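ABC-type amino acid transport system, periplasmic component (Caldanaerobacter subterraneus subsp. tengcongensis MB4, PDB 4YMX) binds amino acids for an ABC importer as its periplasmic receptor, here holding arginine in the cleft between two lobes. Local coordinates at residues D118-Y123 and G221-V226; V131-S136 and D181-R186; K147-Q152 and P165-K170. All coordinates share one frame; numbering follows the deposited sequence.

Contact 1: residues D118-Y123 and G221-V226; sequences DFSDLY and GSAVAV
S120 and V224 meet where the antiparallel pairing of 118-123 with 221-226 changes register, and they illustrate how a serine hydroxyl can stand in for a backbone carbonyl. S120 OG, turned between the backbone N and the carbonyl carbon (chi1 74°), points across the gap and accepts the amide of V224, N to OG 2.8 Å. The same hydroxyl donates to D121 O, whose carbonyl plane it meets at a tilt of 28°, so two bonds fix its rotation. Before this point, D118 and V226 form a regular hydrogen-bonded pair and S120 N binds V224 O. Beyond it, Y123 N reaches S222 O at 2.9 Å, three residues of one strand having spanned two of the other.

Two aromatic rings pack on the partner strand in different ways. The F119 ring stands oblique to the two alanines, with CE1 3.6 Å from A225 CB and CD1 4.0 Å from A223 CB. Y123 lies across its partner strand: S222 O sits over one ring face, offset toward the rim, while V224 N lies at the ring edge, in its plane. Y123 CE2 comes 3.5 Å from A223 C, and a water links Y123 OH to A223 O. At the far end L122 CD2 packs 3.8 Å from G221 C; a side chain at G221 would collide with that methyl, and the backbone angles there also demand glycine.

Strand 222-227 runs between 117-124 and the short strand 102-103 in a five-stranded sheet. Helix 231-247 packs against S120, V224 and V226, while F119 faces M107, P109 and helix 111-114.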
loop_
_atom_site.group_PDB
_atom_site.type_symbol
_atom_site.label_atom_id
_atom_site.label_comp_id
_atom_site.label_asym_id
_atom_site.label_seq_id
_atom_site.Cartn_x
_atom_site.Cartn_y
_atom_site.Cartn_z
ATOM N N ASP A 118 14.750 -6.829 -4.608
ATOM C CA ASP A 118 15.499 -6.222 -3.511
ATOM C C ASP A 118 14.739 -5.022 -2.948
ATOM O O ASP A 118 14.104 -4.273 -3.690
ATOM C CB ASP A 118 16.883 -5.768 -3.985
ATOM C CG ASP A 118 17.816 -6.924 -4.270
ATOM O OD1 ASP A 118 17.610 -8.018 -3.708
ATOM O OD2 ASP A 118 18.768 -6.731 -5.049
ATOM N N PHE A 119 14.829 -4.833 -1.638
ATOM C CA PHE A 119 14.120 -3.741 -0.975
ATOM C C PHE A 119 15.046 -2.729 -0.331
ATOM O O PHE A 119 16.106 -3.068 0.213
ATOM C CB PHE A 119 13.158 -4.273 0.089
ATOM C CG PHE A 119 11.940 -4.930 -0.476
ATOM C CD1 PHE A 119 10.816 -4.180 -0.799
ATOM C CD2 PHE A 119 11.915 -6.299 -0.684
ATOM C CE1 PHE A 119 9.679 -4.795 -1.325
ATOM C CE2 PHE A 119 10.789 -6.918 -1.205
ATOM C CZ PHE A 119 9.668 -6.161 -1.528
ATOM N N SER A 120 14.618 -1.474 -0.385
ATOM C CA SER A 120 15.274 -0.402 0.344
ATOM C C SER A 120 15.044 -0.539 1.837
ATOM O O SER A 120 14.289 -1.399 2.304
ATOM C CB SER A 120 14.709 0.938 -0.121
ATOM O OG SER A 120 13.396 1.121 0.408
ATOM N N ASP A 121 15.693 0.342 2.584
ATOM C CA ASP A 121 15.357 0.536 3.983
ATOM C C ASP A 121 13.884 0.915 4.086
ATOM O O ASP A 121 13.306 1.476 3.144
ATOM C CB ASP A 121 16.218 1.654 4.574
ATOM C CG ASP A 121 17.692 1.301 4.612
ATOM O OD1 ASP A 121 18.020 0.150 4.966
ATOM O OD2 ASP A 121 18.521 2.185 4.312
ATOM N N LEU A 122 13.270 0.608 5.224
ATOM C CA LEU A 122 11.886 1.021 5.459
ATOM C C LEU A 122 11.775 2.545 5.451
ATOM O O LEU A 122 12.667 3.249 5.948
ATOM C CB LEU A 122 11.374 0.488 6.797
ATOM C CG LEU A 122 11.191 -1.018 6.939
ATOM C CD1 LEU A 122 10.926 -1.357 8.386
ATOM C CD2 LEU A 122 10.038 -1.491 6.078
ATOM N N TYR A 123 10.682 3.062 4.891
ATOM C CA TYR A 123 10.448 4.505 4.908
ATOM C C TYR A 123 9.151 4.891 5.637
ATOM O O TYR A 123 8.866 6.080 5.809
ATOM C CB TYR A 123 10.472 5.102 3.491
ATOM C CG TYR A 123 9.366 4.597 2.598
ATOM C CD1 TYR A 123 8.077 5.115 2.693
ATOM C CD2 TYR A 123 9.604 3.601 1.656
ATOM C CE1 TYR A 123 7.061 4.646 1.887
ATOM C CE2 TYR A 123 8.581 3.137 0.836
ATOM C CZ TYR A 123 7.317 3.664 0.963
ATOM O OH TYR A 123 6.296 3.200 0.168
ATOM N N GLY A 221 5.414 -2.461 7.608
ATOM C CA GLY A 221 6.278 -1.433 7.064
ATOM C C GLY A 221 6.253 -1.385 5.551
ATOM O O GLY A 221 5.821 -2.333 4.893
ATOM N N SER A 222 6.719 -0.268 5.001
ATOM C CA SER A 222 6.806 -0.086 3.555
ATOM C C SER A 222 8.227 0.261 3.115
ATOM O O SER A 222 8.952 0.970 3.815
ATOM C CB SER A 222 5.846 1.004 3.102
ATOM O OG SER A 222 4.523 0.648 3.455
ATOM N N ALA A 223 8.624 -0.269 1.963
ATOM C CA ALA A 223 9.954 -0.038 1.403
ATOM C C ALA A 223 9.859 0.025 -0.111
ATOM O O ALA A 223 8.869 -0.418 -0.687
ATOM C CB ALA A 223 10.918 -1.137 1.835
ATOM N N VAL A 224 10.890 0.574 -0.750
ATOM C CA VAL A 224 10.952 0.632 -2.207
ATOM C C VAL A 224 11.529 -0.676 -2.728
ATOM O O VAL A 224 12.498 -1.197 -2.173
ATOM C CB VAL A 224 11.831 1.805 -2.687
ATOM C CG1 VAL A 224 11.978 1.789 -4.199
ATOM C CG2 VAL A 224 11.241 3.127 -2.227
ATOM N N ALA A 225 10.919 -1.221 -3.778
ATOM C CA ALA A 225 11.453 -2.422 -4.421
ATOM C C ALA A 225 12.137 -2.111 -5.741
ATOM O O ALA A 225 11.685 -1.260 -6.526
ATOM C CB ALA A 225 10.363 -3.463 -4.642
ATOM N N VAL A 226 13.284 -2.756 -5.955
ATOM C CA VAL A 226 13.971 -2.721 -7.245
ATOM C C VAL A 226 14.260 -4.145 -7.683
ATOM O O VAL A 226 14.167 -5.084 -6.888
ATOM C CB VAL A 226 15.296 -1.897 -7.225
ATOM C CG1 VAL A 226 15.033 -0.450 -6.814
ATOM C CG2 VAL A 226 16.341 -2.551 -6.314
HETATM O O HOH W 1 6.557 0.787 -1.328
#

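Contact 2: residues V131-S136 and D181-R186; sequences VVKNDS and DLQNGR
The C-terminal end of helix 175-183, closed by a Schellman motif, rests against strand 128-133 through L182, V131 and K133. L182 does the apolar work: with CG anti to its backbone N (chi1 -174°), its branch crosses V131 obliquely, and CD2 lies 3.7 Å from V131 CG1 and 3.6 Å from V131 O. K133 bends over the helix end, setting CE 3.2 Å from L182 O; NZ makes a weak bond of 3.3 Å to Q183 O. The Q183 chain, bent at chi2, brings OE1 to 3.6 Å from K133 CE. The partly negative end of the helix would be expected to favour a positive charge placed here, though the bond itself is weak.

The turn that follows is closed by R186 N to D181 O and G185 N to L182 O, G185 taking the positive phi. R186 then grips D181 side-on, NE and NH2 both reaching OD1, which they approach from opposite faces of the carboxylate plane; the NE bond is 2.8 Å. D181 OD2 forms a salt bridge with K170. Helices packed on a mixed sheet build the alpha/beta lobes of periplasmic binding proteins; the Schellman motif ends this one.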
loop_
_atom_site.group_PDB
_atom_site.type_symbol
_atom_site.label_atom_id
_atom_site.label_comp_id
_atom_site.label_asym_id
_atom_site.label_seq_id
_atom_site.Cartn_x
_atom_site.Cartn_y
_atom_site.Cartn_z
ATOM N N VAL A 131 -11.938 -3.441 8.685
ATOM C CA VAL A 131 -12.996 -2.465 8.463
ATOM C C VAL A 131 -14.336 -3.192 8.363
ATOM O O VAL A 131 -14.448 -4.210 7.676
ATOM C CB VAL A 131 -12.770 -1.651 7.162
ATOM C CG1 VAL A 131 -13.874 -0.609 6.988
ATOM C CG2 VAL A 131 -11.404 -0.976 7.173
ATOM N N VAL A 132 -15.345 -2.678 9.064
ATOM C CA VAL A 132 -16.701 -3.232 9.032
ATOM C C VAL A 132 -17.695 -2.080 8.960
ATOM O O VAL A 132 -17.319 -0.925 9.158
ATOM C CB VAL A 132 -17.006 -4.097 10.289
ATOM C CG1 VAL A 132 -16.070 -5.297 10.358
ATOM C CG2 VAL A 132 -16.922 -3.257 11.561
ATOM N N LYS A 133 -18.963 -2.384 8.688
ATOM C CA LYS A 133 -20.003 -1.364 8.779
ATOM C C LYS A 133 -20.261 -1.011 10.240
ATOM O O LYS A 133 -19.986 -1.820 11.139
ATOM C CB LYS A 133 -21.305 -1.849 8.150
ATOM C CG LYS A 133 -21.255 -2.062 6.650
ATOM C CD LYS A 133 -21.210 -0.731 5.923
ATOM C CE LYS A 133 -21.904 -0.799 4.576
ATOM N NZ LYS A 133 -23.384 -0.887 4.669
ATOM N N ASN A 134 -20.800 0.182 10.474
ATOM C CA ASN A 134 -21.061 0.635 11.836
ATOM C C ASN A 134 -21.965 -0.300 12.636
ATOM O O ASN A 134 -21.792 -0.450 13.849
ATOM C CB ASN A 134 -21.631 2.056 11.838
ATOM C CG ASN A 134 -20.570 3.104 11.562
ATOM O OD1 ASN A 134 -19.377 2.854 11.742
ATOM N ND2 ASN A 134 -20.998 4.282 11.120
ATOM N N ASP A 135 -22.902 -0.952 11.952
ATOM C CA ASP A 135 -23.840 -1.849 12.623
ATOM C C ASP A 135 -23.460 -3.315 12.484
ATOM O O ASP A 135 -24.303 -4.204 12.612
ATOM C CB ASP A 135 -25.273 -1.625 12.127
ATOM C CG ASP A 135 -25.467 -2.026 10.677
ATOM O OD1 ASP A 135 -24.468 -2.201 9.949
ATOM O OD2 ASP A 135 -26.638 -2.155 10.254
ATOM N N SER A 136 -22.186 -3.576 12.229
ATOM C CA SER A 136 -21.720 -4.944 12.049
ATOM C C SER A 136 -21.842 -5.743 13.340
ATOM O O SER A 136 -21.605 -5.213 14.423
ATOM C CB SER A 136 -20.256 -4.922 11.632
ATOM O OG SER A 136 -19.701 -6.227 11.603
ATOM N N ASP A 181 -17.502 -3.476 -2.030
ATOM C CA ASP A 181 -18.056 -4.739 -1.546
ATOM C C ASP A 181 -18.658 -4.582 -0.155
ATOM O O ASP A 181 -19.782 -5.014 0.108
ATOM C CB ASP A 181 -16.973 -5.820 -1.472
ATOM C CG ASP A 181 -16.606 -6.382 -2.815
ATOM O OD1 ASP A 181 -17.402 -6.252 -3.772
ATOM O OD2 ASP A 181 -15.516 -6.987 -2.905
ATOM N N LEU A 182 -17.897 -3.978 0.749
ATOM C CA LEU A 182 -18.374 -3.803 2.116
ATOM C C LEU A 182 -19.599 -2.896 2.153
ATOM O O LEU A 182 -20.587 -3.202 2.836
ATOM C CB LEU A 182 -17.257 -3.277 3.020
ATOM C CG LEU A 182 -17.623 -3.192 4.508
ATOM C CD1 LEU A 182 -17.944 -4.566 5.085
ATOM C CD2 LEU A 182 -16.500 -2.526 5.298
ATOM N N GLN A 183 -19.567 -1.812 1.385
ATOM C CA GLN A 183 -20.692 -0.889 1.344
ATOM C C GLN A 183 -21.961 -1.595 0.879
ATOM O O GLN A 183 -23.058 -1.339 1.404
ATOM C CB GLN A 183 -20.375 0.307 0.440
ATOM C CG GLN A 183 -21.479 1.362 0.402
ATOM C CD GLN A 183 -21.798 1.924 1.776
ATOM O OE1 GLN A 183 -20.928 2.019 2.639
ATOM N NE2 GLN A 183 -23.058 2.289 1.989
ATOM N N ASN A 184 -21.800 -2.500 -0.082
ATOM C CA ASN A 184 -22.928 -3.199 -0.698
ATOM C C ASN A 184 -23.283 -4.541 -0.056
ATOM O O ASN A 184 -24.109 -5.283 -0.583
ATOM C CB ASN A 184 -22.670 -3.399 -2.194
ATOM C CG ASN A 184 -22.684 -2.097 -2.968
ATOM O OD1 ASN A 184 -21.679 -1.703 -3.565
ATOM N ND2 ASN A 184 -23.827 -1.416 -2.961
ATOM N N GLY A 185 -22.668 -4.850 1.078
ATOM C CA GLY A 185 -22.934 -6.095 1.779
ATOM C C GLY A 185 -22.442 -7.358 1.089
ATOM O O GLY A 185 -22.935 -8.455 1.377
ATOM N N ARG A 186 -21.464 -7.220 0.196
ATOM C CA ARG A 186 -20.910 -8.383 -0.499
ATOM C C ARG A 186 -19.762 -9.042 0.262
ATOM O O ARG A 186 -19.216 -10.060 -0.183
ATOM C CB ARG A 186 -20.454 -8.013 -1.912
ATOM C CG ARG A 186 -21.566 -7.426 -2.763
ATOM C CD ARG A 186 -21.150 -7.310 -4.231
ATOM N NE ARG A 186 -20.109 -6.302 -4.424
ATOM C CZ ARG A 186 -20.337 -5.056 -4.822
ATOM N NH1 ARG A 186 -21.577 -4.650 -5.072
ATOM N NH2 ARG A 186 -19.322 -4.212 -4.964
#

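Contact 3: residues K147-Q152 and P165-K170; sequences KTIAVQ and PNVKLK. With ARG (arginine), chain C.
Strands 148-152 and 168-172, joined through helix 156-161, form a beta-alpha-beta unit whose parallel pairing sets T148 beside K168, I149 beside L169 and A150 beside K170. The ladder starts with K168 N to K147 O and ends with V151 N to K170 O, 3.0 Å. Midway, K170 N reaches I149 O at 2.9 Å from 41° above the carbonyl plane.

I149 and V167 cross at about a right angle, CG1 to CG2 3.6 Å; V151 CG2 meets L169 CD2 at 4.1 Å, and A161 of helix 156-161 packs on I149, V151 and L169. On the other face T148 straddles two lysine stems: OG1 lies 3.8 Å from K168 CB, and CG2, anti to the backbone N, 4.2 Å from K170 CB. An alanine here, without OG1 and CG2, would probably open a gap beside both stems and leave the K168 stem less confined, while K170 would still be held at its tip by D181.

Q152, at the end of the first strand, extends into the arginine pocket. Its OE1 accepts from NH1 of the bound arginine at 2.9 Å, while NE2 donates to N173 O and weakly to D46. Those bonds from NE2 are likely to settle which way the amide is turned, and so present a neutral oxygen, not a charge, to the guanidinium of the ligand.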
loop_
_atom_site.group_PDB
_atom_site.type_symbol
_atom_site.label_atom_id
_atom_site.label_comp_id
_atom_site.label_asym_id
_atom_site.label_seq_id
_atom_site.Cartn_x
_atom_site.Cartn_y
_atom_site.Cartn_z
ATOM N N LYS A 147 -16.467 -15.924 8.161
ATOM C CA LYS A 147 -16.953 -14.716 7.503
ATOM C C LYS A 147 -16.344 -14.515 6.116
ATOM O O LYS A 147 -15.301 -15.086 5.786
ATOM C CB LYS A 147 -16.671 -13.485 8.370
ATOM C CG LYS A 147 -17.361 -13.503 9.727
ATOM C CD LYS A 147 -18.853 -13.207 9.592
ATOM C CE LYS A 147 -19.522 -13.127 10.958
ATOM N NZ LYS A 147 -20.946 -12.687 10.850
ATOM N N THR A 148 -17.012 -13.697 5.307
ATOM C CA THR A 148 -16.516 -13.332 3.986
ATOM C C THR A 148 -15.679 -12.072 4.150
ATOM O O THR A 148 -16.177 -11.031 4.581
ATOM C CB THR A 148 -17.671 -13.111 2.999
ATOM O OG1 THR A 148 -18.415 -14.333 2.876
ATOM C CG2 THR A 148 -17.152 -12.705 1.610
ATOM N N ILE A 149 -14.394 -12.189 3.839
ATOM C CA ILE A 149 -13.441 -11.112 4.091
ATOM C C ILE A 149 -12.815 -10.653 2.781
ATOM O O ILE A 149 -12.188 -11.448 2.073
ATOM C CB ILE A 149 -12.335 -11.585 5.046
ATOM C CG1 ILE A 149 -12.955 -12.198 6.308
ATOM C CG2 ILE A 149 -11.383 -10.429 5.374
ATOM C CD1 ILE A 149 -13.749 -11.234 7.143
ATOM N N ALA A 150 -12.994 -9.370 2.448
ATOM C CA ALA A 150 -12.415 -8.817 1.225
ATOM C C ALA A 150 -10.965 -8.424 1.466
ATOM O O ALA A 150 -10.639 -7.786 2.476
ATOM C CB ALA A 150 -13.214 -7.627 0.728
ATOM N N VAL A 151 -10.091 -8.830 0.541
ATOM C CA VAL A 151 -8.665 -8.528 0.606
ATOM C C VAL A 151 -8.106 -8.289 -0.783
ATOM O O VAL A 151 -8.667 -8.762 -1.781
ATOM C CB VAL A 151 -7.848 -9.677 1.247
ATOM C CG1 VAL A 151 -8.218 -9.845 2.719
ATOM C CG2 VAL A 151 -8.043 -10.978 0.486
ATOM N N GLN A 152 -6.972 -7.599 -0.839
ATOM C CA GLN A 152 -6.301 -7.336 -2.098
ATOM C C GLN A 152 -5.361 -8.488 -2.446
ATOM O O GLN A 152 -4.539 -8.917 -1.630
ATOM C CB GLN A 152 -5.541 -6.004 -2.048
ATOM C CG GLN A 152 -4.795 -5.681 -3.328
ATOM C CD GLN A 152 -4.355 -4.238 -3.380
ATOM O OE1 GLN A 152 -3.805 -3.700 -2.412
ATOM N NE2 GLN A 152 -4.630 -3.585 -4.500
ATOM N N PRO A 165 -9.884 -18.819 10.759
ATOM C CA PRO A 165 -10.521 -20.137 10.605
ATOM C C PRO A 165 -11.777 -20.097 9.726
ATOM O O PRO A 165 -12.653 -19.246 9.924
ATOM C CB PRO A 165 -10.886 -20.521 12.044
ATOM C CG PRO A 165 -9.878 -19.787 12.886
ATOM C CD PRO A 165 -9.655 -18.472 12.174
ATOM N N ASN A 166 -11.835 -21.000 8.746
ATOM C CA ASN A 166 -12.983 -21.125 7.846
ATOM C C ASN A 166 -13.339 -19.841 7.098
ATOM O O ASN A 166 -14.490 -19.627 6.708
ATOM C CB ASN A 166 -14.198 -21.683 8.596
ATOM C CG ASN A 166 -13.929 -23.055 9.171
ATOM O OD1 ASN A 166 -13.956 -23.256 10.389
ATOM N ND2 ASN A 166 -13.646 -24.010 8.293
ATOM N N VAL A 167 -12.333 -18.992 6.895
ATOM C CA VAL A 167 -12.541 -17.739 6.178
ATOM C C VAL A 167 -13.033 -17.988 4.750
ATOM O O VAL A 167 -12.634 -18.959 4.088
ATOM C CB VAL A 167 -11.255 -16.876 6.162
ATOM C CG1 VAL A 167 -10.177 -17.519 5.301
ATOM C CG2 VAL A 167 -11.560 -15.463 5.676
ATOM N N LYS A 168 -13.938 -17.134 4.297
ATOM C CA LYS A 168 -14.325 -17.111 2.898
ATOM C C LYS A 168 -13.675 -15.883 2.284
ATOM O O LYS A 168 -14.181 -14.765 2.405
ATOM C CB LYS A 168 -15.846 -17.062 2.750
ATOM C CG LYS A 168 -16.548 -18.172 3.525
ATOM C CD LYS A 168 -18.063 -18.115 3.371
ATOM C CE LYS A 168 -18.742 -19.133 4.286
ATOM N NZ LYS A 168 -20.204 -19.251 4.018
ATOM N N LEU A 169 -12.523 -16.088 1.651
ATOM C CA LEU A 169 -11.791 -14.983 1.052
ATOM C C LEU A 169 -12.532 -14.433 -0.157
ATOM O O LEU A 169 -12.990 -15.192 -1.013
ATOM C CB LEU A 169 -10.397 -15.427 0.605
ATOM C CG LEU A 169 -9.249 -15.521 1.605
ATOM C CD1 LEU A 169 -7.941 -15.586 0.832
ATOM C CD2 LEU A 169 -9.243 -14.347 2.570
ATOM N N LYS A 170 -12.639 -13.113 -0.228
ATOM C CA LYS A 170 -13.092 -12.442 -1.444
ATOM C C LYS A 170 -11.909 -11.626 -1.954
ATOM O O LYS A 170 -11.494 -10.647 -1.319
ATOM C CB LYS A 170 -14.295 -11.542 -1.176
ATOM C CG LYS A 170 -14.950 -11.012 -2.459
ATOM C CD LYS A 170 -16.178 -10.169 -2.153
ATOM C CE LYS A 170 -16.986 -9.868 -3.420
ATOM N NZ LYS A 170 -16.195 -9.102 -4.429
HETATM N N ARG C . 1.462 -3.349 2.580
HETATM C CA ARG C . 0.681 -4.427 1.916
HETATM C C ARG C . 1.593 -5.326 1.101
HETATM O O ARG C . 2.777 -5.036 0.936
HETATM C CB ARG C . -0.397 -3.824 1.015
HETATM C CG ARG C . 0.134 -2.838 -0.007
HETATM C CD ARG C . -0.920 -2.483 -1.044
HETATM N NE ARG C . -0.526 -1.311 -1.812
HETATM C CZ ARG C . -1.252 -0.769 -2.783
HETATM N NH1 ARG C . -2.418 -1.288 -3.127
HETATM N NH2 ARG C . -0.797 0.295 -3.416
HETATM O OXT ARG C . 1.160 -6.361 0.596
#

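In the fold
Contacts 2 and 3 belong to one lobe and contact 1 to the other, a worked case of the two-lobed binding-protein design with the ligand between. All four segments of contacts 2 and 3 fall between the strands of contact 1 in sequence. Contacts 2 and 3 serve the same mixed sheet, their centres about 13 Å apart, and join through a salt bridge, K170 NZ to D181 OD2 at 2.7 Å. The centres of contacts 1 and 3 are about 28 Å apart. Arginine bridges this divide: Q152 in contact 3 binds it, the S222 side chain in contact 1 is about 5 Å away, and the V131 side chain of contact 2 lies farther out, at about 13 Å.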